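Local coordinates for xyloglucan-specific endo-beta-1,4-glucanase (PDB 4W88), which hydrolyses internal beta-1,4-glucosidic bonds of xyloglucan, acting as a family 5 glycoside hydrolase with a bacterial origin in the rumen, at residues M143-N148 and V268-G273; E149-M152 and K157-S160; A165-I170 and E204-D209; L222-P227 and T250-N255. The protein carries 1 engineered substitution. All blocks are in the same frame, centred on the assembly; numbering follows the deposited sequence.

In the fold
All four contacts belong to one parallel eight-stranded (beta/alpha) barrel. Contact 1 joins the ends of strands 142-145 and 267-272 across its interior, its centre about 2 Å from that of the chain, beside a bound Tris molecule. The chain continues directly into contact 2, whose loop supplies part of the xyloglucan pocket; their centres lie about 15 Å apart. Contact 4 flanks contact 1 on the neighbouring strand 218-223, and Tyr-225 OH reaches Glu-271 OE1 at 2.7 Å, while His-223 ND1 meets Glu-149 OE2 of contact 2 at 2.7 Å. Contact 3 pairs two outer helices, about 11 Å between centres from contact 2, against which it packs through Ile-170 and Pro-150.

Contact 1 (M143-N148 and V268-G273); sequences MFEGMN and VITETG. With TRS (2-amino-2-hydroxymethyl-propane-1,3-diol), chain E.
Thr-270 and Glu-145 reach for each other from opposite directions across the inside of the barrel, and one direct hydrogen bond joins the two strands here. The hydroxyl is the donor: Thr-270 OG1 lies 2.7 Å from Glu-145 OE2, on the syn side of the carboxylate and 18° out of its plane. His-200 NE2 is a second partner of that oxygen. Glu-145 spans the gap because its chain is stretched out fully, with CG trans to the backbone N (chi1 -180°). The methyl of the threonine adds a van der Waals touch, Thr-270 CG2 to Glu-145 OE1 at 3.5 Å.

Acceptors also face each other. Asn-148 OD1 and Glu-271 OE2 stand 3.5 Å apart, and Arg-59 reconciles them by giving NH2 to the amide oxygen and NH1 to the carboxylate. Its NE makes a salt bridge to Glu-145 OE1, so one guanidinium ties together three side chains of this contact.

The bound Tris, probably from the crystallisation liquor, bridges Asn-148 and Glu-271. Its O1 accepts from Asn-148 ND2 at 2.9 Å, with an N-H...O angle of 159°, and donates to Glu-271 OE2 at 2.7 Å. The Tris amine N donates to Glu-271 OE1, also at 2.7 Å.

An alanine in place of Glu-145 takes away an acceptor of Thr-270 OG1 and the mate of Arg-59 NE, and would probably leave the arginine freer to turn and Glu-271 less firmly placed. The chemistry implies a buried polar network at the ligand-binding ends of the strands: Arg-59 is the second-shell residue that probably positions Glu-271, and Glu-145 stands behind it, gripping the arginine.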
# COMPACT_ATOMS: atom_id res chain seq x y z
N MSE A 143 -9.40 -2.11 -6.34
CA MSE A 143 -9.62 -1.25 -5.20
C MSE A 143 -8.68 -0.07 -5.31
O MSE A 143 -7.61 -0.16 -5.98
CB MSE A 143 -9.28 -2.07 -3.97
CG MSE A 143 -10.09 -3.35 -3.90
SE MSE A 143 -9.78 -4.37 -2.23
CE MSE A 143 -8.12 -5.26 -2.67
N PHE A 144 -9.10 1.07 -4.76
CA PHE A 144 -8.31 2.29 -4.78
C PHE A 144 -7.88 2.63 -3.35
O PHE A 144 -8.70 2.60 -2.42
CB PHE A 144 -9.12 3.49 -5.30
CG PHE A 144 -9.64 3.39 -6.72
CD1 PHE A 144 -9.07 2.58 -7.73
CD2 PHE A 144 -10.70 4.25 -7.09
CE1 PHE A 144 -9.61 2.55 -9.01
CE2 PHE A 144 -11.17 4.26 -8.37
CZ PHE A 144 -10.63 3.42 -9.33
N GLU A 145 -6.61 3.00 -3.22
CA GLU A 145 -6.04 3.46 -1.95
C GLU A 145 -5.57 4.90 -2.13
O GLU A 145 -4.69 5.22 -2.93
CB GLU A 145 -4.89 2.51 -1.53
CG GLU A 145 -4.20 2.88 -0.19
CD GLU A 145 -3.13 1.84 0.21
OE1 GLU A 145 -2.84 0.97 -0.65
OE2 GLU A 145 -2.57 1.93 1.35
N GLY A 146 -6.28 5.82 -1.46
CA GLY A 146 -6.21 7.23 -1.82
C GLY A 146 -4.82 7.88 -1.72
O GLY A 146 -4.43 8.64 -2.61
N MSE A 147 -4.09 7.49 -0.66
CA MSE A 147 -2.80 8.09 -0.31
C MSE A 147 -1.90 7.01 0.24
O MSE A 147 -2.37 5.96 0.74
CB MSE A 147 -2.94 9.20 0.77
CG MSE A 147 -3.91 10.28 0.31
SE MSE A 147 -4.06 11.67 1.71
CE MSE A 147 -5.37 10.81 2.86
N ASN A 148 -0.60 7.32 0.22
CA ASN A 148 0.44 6.45 0.80
C ASN A 148 1.25 7.23 1.80
O ASN A 148 1.89 8.24 1.44
CB ASN A 148 1.38 5.92 -0.26
CG ASN A 148 2.38 4.95 0.31
OD1 ASN A 148 1.99 3.86 0.75
ND2 ASN A 148 3.63 5.40 0.44
N VAL A 268 -6.75 -3.56 6.06
CA VAL A 268 -5.83 -4.15 5.09
C VAL A 268 -4.41 -3.62 5.40
O VAL A 268 -4.18 -2.41 5.53
CB VAL A 268 -6.17 -3.81 3.59
CG1 VAL A 268 -5.22 -4.67 2.72
CG2 VAL A 268 -7.56 -4.14 3.25
N ILE A 269 -3.44 -4.52 5.57
CA ILE A 269 -2.03 -4.14 5.70
C ILE A 269 -1.41 -4.01 4.29
O ILE A 269 -1.02 -5.02 3.70
CB ILE A 269 -1.23 -5.10 6.59
CG1 ILE A 269 -1.93 -5.30 7.96
CG2 ILE A 269 0.16 -4.61 6.69
CD1 ILE A 269 -2.13 -4.05 8.78
N THR A 270 -1.31 -2.78 3.77
CA THR A 270 -0.94 -2.62 2.41
C THR A 270 0.55 -2.65 2.15
O THR A 270 0.97 -2.72 0.98
CB THR A 270 -1.64 -1.40 1.74
OG1 THR A 270 -1.29 -0.18 2.42
CG2 THR A 270 -3.15 -1.61 1.75
N GLU A 271 1.35 -2.62 3.23
CA GLU A 271 2.80 -2.91 3.12
C GLU A 271 3.29 -3.51 4.44
O GLU A 271 2.92 -3.08 5.54
CB GLU A 271 3.65 -1.66 2.87
CG GLU A 271 3.54 -0.99 1.51
CD GLU A 271 4.39 0.23 1.41
OE1 GLU A 271 5.47 0.28 2.11
OE2 GLU A 271 4.09 1.12 0.57
N THR A 272 4.11 -4.54 4.28
CA THR A 272 4.95 -5.11 5.31
C THR A 272 6.03 -5.94 4.60
O THR A 272 6.06 -6.05 3.36
CB THR A 272 4.13 -5.95 6.30
OG1 THR A 272 4.97 -6.30 7.46
CG2 THR A 272 3.56 -7.18 5.63
N GLY A 273 6.94 -6.50 5.39
CA GLY A 273 8.05 -7.29 4.85
C GLY A 273 9.27 -7.16 5.76
O GLY A 273 9.23 -6.41 6.74
C TRS E . 7.86 2.90 1.42
C1 TRS E . 6.70 3.92 1.48
C2 TRS E . 9.11 3.73 1.73
C3 TRS E . 7.72 2.13 0.09
N TRS E . 7.62 1.91 2.47
O1 TRS E . 5.43 3.32 1.35
O2 TRS E . 10.06 2.84 1.22
O3 TRS E . 7.66 3.08 -1.10

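Contact 2 (E149-M152 and K157-S160); sequences EPRM and KEWS. With BGC (beta-D-glucopyranose), chain C; BGC (beta-D-glucopyranose), chain B; GAL (beta-D-galactopyranose), chain D; XYS (alpha-D-xylopyranose), chain F.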
# COMPACT_ATOMS: atom_id res chain seq x y z
N GLU A 149 1.17 6.83 3.06
CA GLU A 149 1.92 7.45 4.13
C GLU A 149 1.86 8.97 4.17
O GLU A 149 2.88 9.62 4.25
CB GLU A 149 3.32 6.92 4.15
CG GLU A 149 3.40 5.42 4.33
CD GLU A 149 4.79 4.80 4.43
OE1 GLU A 149 5.81 5.46 4.08
OE2 GLU A 149 4.86 3.58 4.83
N PRO A 150 0.67 9.53 4.01
CA PRO A 150 0.57 11.00 3.96
C PRO A 150 1.11 11.62 5.25
O PRO A 150 0.76 11.15 6.34
CB PRO A 150 -0.92 11.24 3.78
CG PRO A 150 -1.61 10.02 4.42
CD PRO A 150 -0.67 8.89 3.98
N ARG A 151 1.93 12.65 5.13
CA ARG A 151 2.65 13.17 6.28
C ARG A 151 3.37 14.46 5.90
O ARG A 151 3.31 14.87 4.72
CB ARG A 151 3.68 12.14 6.82
CG ARG A 151 4.78 11.82 5.80
CD ARG A 151 5.57 10.53 6.07
NE ARG A 151 6.72 10.42 5.16
CZ ARG A 151 6.70 10.02 3.90
NH1 ARG A 151 5.60 9.69 3.30
NH2 ARG A 151 7.82 9.95 3.20
N MSE A 152 4.08 15.07 6.86
CA MSE A 152 4.97 16.21 6.59
C MSE A 152 6.40 15.64 6.76
O MSE A 152 6.91 15.49 7.91
CB MSE A 152 4.74 17.36 7.60
CG MSE A 152 5.82 18.43 7.45
SE MSE A 152 5.49 19.44 5.82
CE MSE A 152 6.71 18.48 4.65
N LYS A 157 7.17 14.51 14.24
CA LYS A 157 6.24 13.37 14.38
C LYS A 157 5.90 12.67 13.07
O LYS A 157 4.90 11.94 12.98
CB LYS A 157 4.97 13.78 15.16
CG LYS A 157 5.28 14.16 16.63
CD LYS A 157 4.04 14.48 17.42
CE LYS A 157 3.53 13.28 18.23
NZ LYS A 157 3.06 12.15 17.33
N GLU A 158 6.74 12.87 12.06
CA GLU A 158 6.57 12.24 10.76
C GLU A 158 6.22 10.76 10.85
O GLU A 158 5.33 10.27 10.14
CB GLU A 158 7.86 12.42 9.96
CG GLU A 158 7.80 11.82 8.56
CD GLU A 158 9.04 11.95 7.70
OE1 GLU A 158 10.07 12.49 8.18
OE2 GLU A 158 8.94 11.50 6.54
N TRP A 159 6.94 10.04 11.71
CA TRP A 159 6.76 8.59 11.81
C TRP A 159 6.10 8.14 13.07
O TRP A 159 6.17 6.98 13.39
CB TRP A 159 8.12 7.90 11.61
CG TRP A 159 8.70 8.14 10.22
CD1 TRP A 159 9.87 8.80 9.91
CD2 TRP A 159 8.13 7.76 8.97
NE1 TRP A 159 10.08 8.78 8.55
CE2 TRP A 159 9.00 8.20 7.95
CE3 TRP A 159 6.97 7.10 8.61
CZ2 TRP A 159 8.74 7.94 6.60
CZ3 TRP A 159 6.71 6.87 7.31
CH2 TRP A 159 7.55 7.29 6.32
N SER A 160 5.49 9.03 13.84
CA SER A 160 4.74 8.64 15.01
C SER A 160 3.31 9.12 14.95
O SER A 160 2.72 9.41 16.00
CB SER A 160 5.43 9.16 16.27
OG SER A 160 5.52 10.58 16.27
C2 BGC C . 10.15 3.78 7.05
C3 BGC C . 9.12 3.67 5.92
C4 BGC C . 8.05 2.67 6.23
C5 BGC C . 7.74 3.14 7.71
C6 BGC C . 6.70 2.16 8.12
C1 BGC C . 9.76 4.32 8.38
O2 BGC C . 10.92 4.81 6.64
O3 BGC C . 9.84 3.26 4.79
O4 BGC C . 7.14 2.46 5.03
O5 BGC C . 8.92 3.33 8.66
O6 BGC C . 6.00 2.43 9.32
C2 BGC B . 11.02 4.89 12.99
C3 BGC B . 10.27 3.92 12.01
C4 BGC B . 10.32 4.71 10.72
C5 BGC B . 11.72 5.36 10.78
C6 BGC B . 11.95 6.50 9.78
C1 BGC B . 12.56 5.04 12.95
O1 BGC B . 13.47 5.68 14.01
O2 BGC B . 10.85 4.35 14.21
O3 BGC B . 8.98 3.56 12.50
O4 BGC B . 10.68 4.15 9.49
O5 BGC B . 12.40 5.93 11.92
O6 BGC B . 12.97 6.07 8.84
C1 GAL D . 13.69 10.17 7.03
C2 GAL D . 13.00 11.49 7.49
C3 GAL D . 14.19 12.46 7.54
C4 GAL D . 15.23 12.00 8.57
C5 GAL D . 15.80 10.72 7.97
C6 GAL D . 17.03 10.22 8.68
O2 GAL D . 12.06 12.14 6.64
O3 GAL D . 13.78 13.80 7.71
O4 GAL D . 14.63 11.79 9.84
O5 GAL D . 14.72 9.78 7.96
O6 GAL D . 17.67 9.32 7.85
C1 XYS F . 13.77 6.85 7.88
C2 XYS F . 13.39 7.74 6.63
C3 XYS F . 12.43 7.02 5.66
C4 XYS F . 13.04 5.66 5.24
C5 XYS F . 13.72 4.90 6.39
O2 XYS F . 12.81 9.04 6.98
O3 XYS F . 12.08 7.87 4.52
O4 XYS F . 12.05 4.71 4.69
O5 XYS F . 14.51 5.77 7.22
O HOH W 1 10.41 10.63 4.41
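Arg-151 and Glu-158 meet through their torsions: CG of the arginine lies between its backbone N and carbonyl carbon (chi1 63°) with the chain then straight to NE, while Glu-158 carries CG opposite its backbone N (chi1 -179°). The nearly coplanar groups form a salt bridge, Arg-151 NE to the anti lone pair of Glu-158 OE2 at 2.8 Å. Arg-151 NH1 holds the guanidinium from another edge, bonding Glu-149 O at 2.9 Å. Trp-159 covers one guanidinium face, its CH2 3.4 Å from Arg-151 NE, and takes a CH-pi contact from Arg-151 CD, 4.1 Å from its six-membered ring centroid.

Sugars occupy the opposite indole face, where C1 of the chain C glucose lies over the ring centre, 3.8 Å above its plane, with C4 of the chain B glucose toward the rim. At the edge, Trp-159 NE1 donates to xylose O2 at 3.2 Å, while Glu-158 OE1 accepts from galactose O2 at 2.5 Å. A leucine in place of Trp-159 removes the indole N-H and the flat ring, and is likely to leave the glucose less well held and Arg-151 freer to shift. An aromatic platform beneath a glucan chain, on a loop after a barrel strand, is characteristic of substrate clefts in glycoside hydrolases.

Contact 3 (A165-I170 and E204-D209); sequences AERKLI and EPTLKD
Arg-167 and Asp-209 bring helix 164-182 up to the end of helix 204-208, their CA atoms 6.6 Å apart, the nearest such pair between the two segments. Both helices belong to the outer layer of the (beta/alpha) barrel, and the contact joins helix 164-182, after strand 142-145, to the short helix 204-208, after strand 193-196.

Nearly all of it is carried by the arginine. Its chain bends at CG-CD (chi3 -68°), which turns the guanidinium so that its NE edge meets the aspartate. The aliphatic part is used too: Arg-167 CD packs on Thr-206 CA at 3.8 Å, and the two CB atoms of Arg-167 and Asp-209 stand 4.1 Å from each other. The hydroxyl of Thr-206 turns to a different task, a hydrogen bond with Asn-201 OD1.

Over one guanidinium face lies the carbonyl oxygen of Pro-205, 3.7 Å from Arg-167 NE. This is no hydrogen bond, but the partly negative oxygen over that face probably suits the charge of the arginine. The same oxygen accepts the backbone N-H of Asp-209, the residue just past the helix. Further bonds fix both partners: Arg-167 NH1 donates to Gly-161 O, and Asp-209 O accepts from Asn-171 ND2.

The salt bridge is side-on, with both nitrogens directed at a single oxygen. Arg-167 NE reaches Asp-209 OD2 at 2.7 Å with an N-H...O angle of 160°. The companion bond is more bent, at 138°, and Arg-167 NH2 lies 3.0 Å from Asp-209 OD2 on the same face of the carboxylate.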
# COMPACT_ATOMS: atom_id res chain seq x y z
N ALA A 165 -3.61 18.27 14.77
CA ALA A 165 -4.15 19.04 13.62
C ALA A 165 -3.94 18.30 12.27
O ALA A 165 -4.76 18.34 11.36
CB ALA A 165 -3.56 20.44 13.58
N GLU A 166 -2.79 17.65 12.15
CA GLU A 166 -2.49 16.87 10.95
C GLU A 166 -3.47 15.71 10.80
O GLU A 166 -3.89 15.37 9.69
CB GLU A 166 -1.06 16.37 11.00
CG GLU A 166 0.01 17.40 10.60
CD GLU A 166 1.41 16.85 10.70
OE1 GLU A 166 1.75 16.41 11.84
OE2 GLU A 166 2.11 16.77 9.64
N ARG A 167 -3.77 15.04 11.90
CA ARG A 167 -4.70 13.96 11.84
C ARG A 167 -6.11 14.42 11.45
O ARG A 167 -6.78 13.69 10.74
CB ARG A 167 -4.69 13.15 13.12
CG ARG A 167 -3.38 12.43 13.32
CD ARG A 167 -3.45 11.43 14.44
NE ARG A 167 -3.59 12.00 15.75
CZ ARG A 167 -2.60 12.35 16.58
NH1 ARG A 167 -1.36 12.27 16.22
NH2 ARG A 167 -2.90 12.83 17.77
N LYS A 168 -6.55 15.61 11.90
CA LYS A 168 -7.79 16.22 11.38
C LYS A 168 -7.74 16.41 9.85
O LYS A 168 -8.72 16.13 9.16
CB LYS A 168 -8.23 17.54 12.12
CG LYS A 168 -8.52 17.46 13.61
CD LYS A 168 -9.14 18.78 14.16
CE LYS A 168 -8.11 19.85 14.56
NZ LYS A 168 -7.56 19.82 15.97
N LEU A 169 -6.60 16.91 9.34
CA LEU A 169 -6.40 17.10 7.91
C LEU A 169 -6.47 15.77 7.17
O LEU A 169 -7.07 15.69 6.10
CB LEU A 169 -5.06 17.80 7.65
CG LEU A 169 -4.58 17.88 6.21
CD1 LEU A 169 -5.55 18.73 5.36
CD2 LEU A 169 -3.20 18.48 6.13
N ILE A 170 -5.91 14.71 7.75
CA ILE A 170 -5.96 13.38 7.10
C ILE A 170 -7.42 12.96 6.95
O ILE A 170 -7.85 12.48 5.90
CB ILE A 170 -5.21 12.33 7.87
CG1 ILE A 170 -3.69 12.65 7.77
CG2 ILE A 170 -5.53 10.94 7.29
CD1 ILE A 170 -3.03 12.81 6.41
N GLU A 204 -1.77 4.00 19.04
CA GLU A 204 -3.07 4.23 19.64
C GLU A 204 -3.63 5.65 19.38
O GLU A 204 -4.79 5.76 18.93
CB GLU A 204 -3.12 3.86 21.16
CG GLU A 204 -4.50 4.16 21.73
CD GLU A 204 -4.77 3.41 23.01
OE1 GLU A 204 -3.81 3.02 23.68
OE2 GLU A 204 -5.94 3.21 23.27
N PRO A 205 -2.81 6.72 19.63
CA PRO A 205 -3.35 8.05 19.40
C PRO A 205 -3.78 8.27 17.92
O PRO A 205 -4.76 8.99 17.63
CB PRO A 205 -2.16 8.97 19.78
CG PRO A 205 -1.29 8.15 20.65
CD PRO A 205 -1.42 6.78 20.11
N THR A 206 -3.04 7.65 16.98
CA THR A 206 -3.33 7.83 15.56
C THR A 206 -4.65 7.14 15.21
O THR A 206 -5.45 7.69 14.46
CB THR A 206 -2.22 7.21 14.74
OG1 THR A 206 -0.94 7.53 15.32
CG2 THR A 206 -2.31 7.59 13.28
N LEU A 207 -4.89 5.96 15.77
CA LEU A 207 -6.13 5.25 15.47
C LEU A 207 -7.31 5.92 16.17
O LEU A 207 -8.38 5.99 15.58
CB LEU A 207 -6.01 3.79 15.91
CG LEU A 207 -5.06 2.87 15.15
CD1 LEU A 207 -4.96 1.52 15.87
CD2 LEU A 207 -5.52 2.69 13.72
N LYS A 208 -7.12 6.35 17.43
CA LYS A 208 -8.15 7.07 18.19
C LYS A 208 -8.66 8.29 17.40
O LYS A 208 -9.83 8.60 17.45
CB LYS A 208 -7.62 7.48 19.57
CG LYS A 208 -8.60 8.17 20.47
CD LYS A 208 -7.94 8.49 21.83
CE LYS A 208 -7.59 7.23 22.63
NZ LYS A 208 -7.12 7.49 24.03
N ASP A 209 -7.83 8.94 16.61
CA ASP A 209 -8.28 10.14 15.90
C ASP A 209 -8.84 9.88 14.52
O ASP A 209 -9.22 10.82 13.86
CB ASP A 209 -7.14 11.16 15.76
CG ASP A 209 -6.88 11.93 17.05
OD1 ASP A 209 -7.70 11.83 17.99
OD2 ASP A 209 -5.86 12.62 17.15

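Contact 4 (L222-P227 and T250-N255); sequences LHTYTP and TWQYNN
Gln-252, on helix 246-261, reaches over to Thr-224 and Thr-226 in the loop that follows strand 218-223 of the (beta/alpha) barrel. Tyr-225 is the centre of an inverse gamma turn there; the flanking threonines have their CB atoms directed at the helix, while that of Tyr-225 points away from it and the ring goes to the glycan pocket.

From CB onward the glutamine is a straight rod. CG lies opposite the backbone N (chi1 177°) and the chain stays extended to CD, so CB and CG serve to carry the amide across the gap. Gln-252 CD comes 3.5 Å from Thr-226 OG1, and Gln-252 CD is 3.7 Å from Thr-224 CG2. NE2 comes no closer than 3.7 Å to Thr-226 OG1, and the oxygen does the work at the tip. OE1 sits against both threonines, with Thr-224 CG2 at 3.3 Å from Gln-252 OE1 and the methyl CG2 of Thr-226 at 3.5 Å from that same oxygen.

The loop residues have further ties. Thr-224 OG1 bonds Tyr-290 OH, and the Thr-226 carbonyl, which belongs to the cis peptide bond to Pro-227, accepts from Trp-286 NE1. The bond joining loop to helix is a short one: Thr-226 OG1 donates to Gln-252 OE1 at 2.6 Å, making a C=O...donor angle of 126° and standing 18° off the carbonyl plane.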
# COMPACT_ATOMS: atom_id res chain seq x y z
N LEU A 222 -3.09 0.22 6.81
CA LEU A 222 -1.95 0.44 7.71
C LEU A 222 -0.71 -0.17 7.13
O LEU A 222 -0.79 -1.11 6.39
CB LEU A 222 -2.26 -0.14 9.12
CG LEU A 222 -3.53 0.42 9.72
CD1 LEU A 222 -3.89 -0.42 10.90
CD2 LEU A 222 -3.41 1.92 10.12
N HIS A 223 0.46 0.32 7.57
CA HIS A 223 1.71 -0.31 7.25
C HIS A 223 2.38 -0.71 8.55
O HIS A 223 2.56 0.11 9.42
CB HIS A 223 2.65 0.61 6.49
CG HIS A 223 2.18 0.99 5.13
ND1 HIS A 223 2.80 1.96 4.34
CD2 HIS A 223 1.17 0.49 4.39
CE1 HIS A 223 2.16 2.03 3.20
NE2 HIS A 223 1.19 1.15 3.20
N THR A 224 2.73 -2.00 8.65
CA THR A 224 3.20 -2.56 9.88
C THR A 224 4.39 -3.46 9.63
O THR A 224 4.28 -4.70 9.56
CB THR A 224 2.13 -3.27 10.72
OG1 THR A 224 1.45 -4.26 9.96
CG2 THR A 224 1.18 -2.31 11.24
N TYR A 225 5.50 -2.81 9.45
CA TYR A 225 6.79 -3.55 9.34
C TYR A 225 7.38 -3.86 10.73
O TYR A 225 8.48 -3.38 11.10
CB TYR A 225 7.78 -2.70 8.57
CG TYR A 225 7.49 -2.46 7.08
CD1 TYR A 225 6.71 -1.35 6.63
CD2 TYR A 225 8.12 -3.22 6.11
CE1 TYR A 225 6.53 -1.12 5.27
CE2 TYR A 225 7.98 -2.97 4.75
CZ TYR A 225 7.19 -1.87 4.33
OH TYR A 225 7.09 -1.64 2.99
N THR A 226 6.64 -4.65 11.48
CA THR A 226 6.82 -4.74 12.93
C THR A 226 7.47 -6.07 13.31
O THR A 226 7.01 -7.16 12.89
CB THR A 226 5.46 -4.64 13.57
OG1 THR A 226 4.82 -3.43 13.10
CG2 THR A 226 5.56 -4.63 15.07
N PRO A 227 8.50 -6.01 14.16
CA PRO A 227 9.13 -4.78 14.74
C PRO A 227 10.16 -4.19 13.77
O PRO A 227 10.85 -4.90 13.03
CB PRO A 227 9.92 -5.33 15.97
CG PRO A 227 9.60 -6.75 16.06
CD PRO A 227 9.07 -7.23 14.74
N THR A 250 2.06 -8.30 18.72
CA THR A 250 0.80 -8.47 19.48
C THR A 250 0.20 -7.20 20.02
O THR A 250 -1.02 -6.98 19.88
CB THR A 250 1.01 -9.51 20.60
OG1 THR A 250 1.51 -10.71 20.00
CG2 THR A 250 -0.29 -9.82 21.28
N TRP A 251 1.02 -6.39 20.66
CA TRP A 251 0.58 -5.13 21.32
C TRP A 251 0.01 -4.21 20.28
O TRP A 251 -1.07 -3.64 20.47
CB TRP A 251 1.85 -4.50 21.92
CG TRP A 251 1.79 -3.51 23.00
CD1 TRP A 251 0.86 -2.53 23.20
CD2 TRP A 251 2.79 -3.33 24.05
NE1 TRP A 251 1.19 -1.78 24.31
CE2 TRP A 251 2.36 -2.24 24.85
CE3 TRP A 251 3.99 -3.99 24.39
CZ2 TRP A 251 3.09 -1.78 25.97
CZ3 TRP A 251 4.73 -3.53 25.50
CH2 TRP A 251 4.26 -2.44 26.28
N GLN A 252 0.73 -4.06 19.16
CA GLN A 252 0.28 -3.17 18.10
C GLN A 252 -1.02 -3.71 17.48
O GLN A 252 -1.98 -2.96 17.28
CB GLN A 252 1.36 -3.07 17.05
CG GLN A 252 1.00 -2.23 15.86
CD GLN A 252 2.13 -2.14 14.86
OE1 GLN A 252 2.50 -3.12 14.20
NE2 GLN A 252 2.66 -0.96 14.71
N TYR A 253 -1.05 -5.02 17.18
CA TYR A 253 -2.26 -5.62 16.65
C TYR A 253 -3.45 -5.50 17.59
O TYR A 253 -4.59 -5.35 17.14
CB TYR A 253 -2.00 -7.08 16.34
CG TYR A 253 -3.12 -7.79 15.61
CD1 TYR A 253 -3.31 -7.59 14.26
CD2 TYR A 253 -4.00 -8.65 16.27
CE1 TYR A 253 -4.34 -8.23 13.58
CE2 TYR A 253 -5.03 -9.30 15.61
CZ TYR A 253 -5.18 -9.10 14.24
OH TYR A 253 -6.18 -9.75 13.51
N ASN A 254 -3.24 -5.55 18.90
CA ASN A 254 -4.38 -5.38 19.81
C ASN A 254 -4.99 -3.99 19.71
O ASN A 254 -6.19 -3.81 19.91
CB ASN A 254 -3.98 -5.79 21.20
CG ASN A 254 -3.85 -7.31 21.31
OD1 ASN A 254 -4.34 -8.08 20.45
ND2 ASN A 254 -3.17 -7.75 22.31
N ASN A 255 -4.19 -3.00 19.36
CA ASN A 255 -4.77 -1.70 19.09
C ASN A 255 -5.58 -1.66 17.79
O ASN A 255 -6.65 -1.05 17.73
CB ASN A 255 -3.69 -0.64 19.09
CG ASN A 255 -3.30 -0.25 20.50
OD1 ASN A 255 -4.08 -0.38 21.47
ND2 ASN A 255 -2.11 0.20 20.63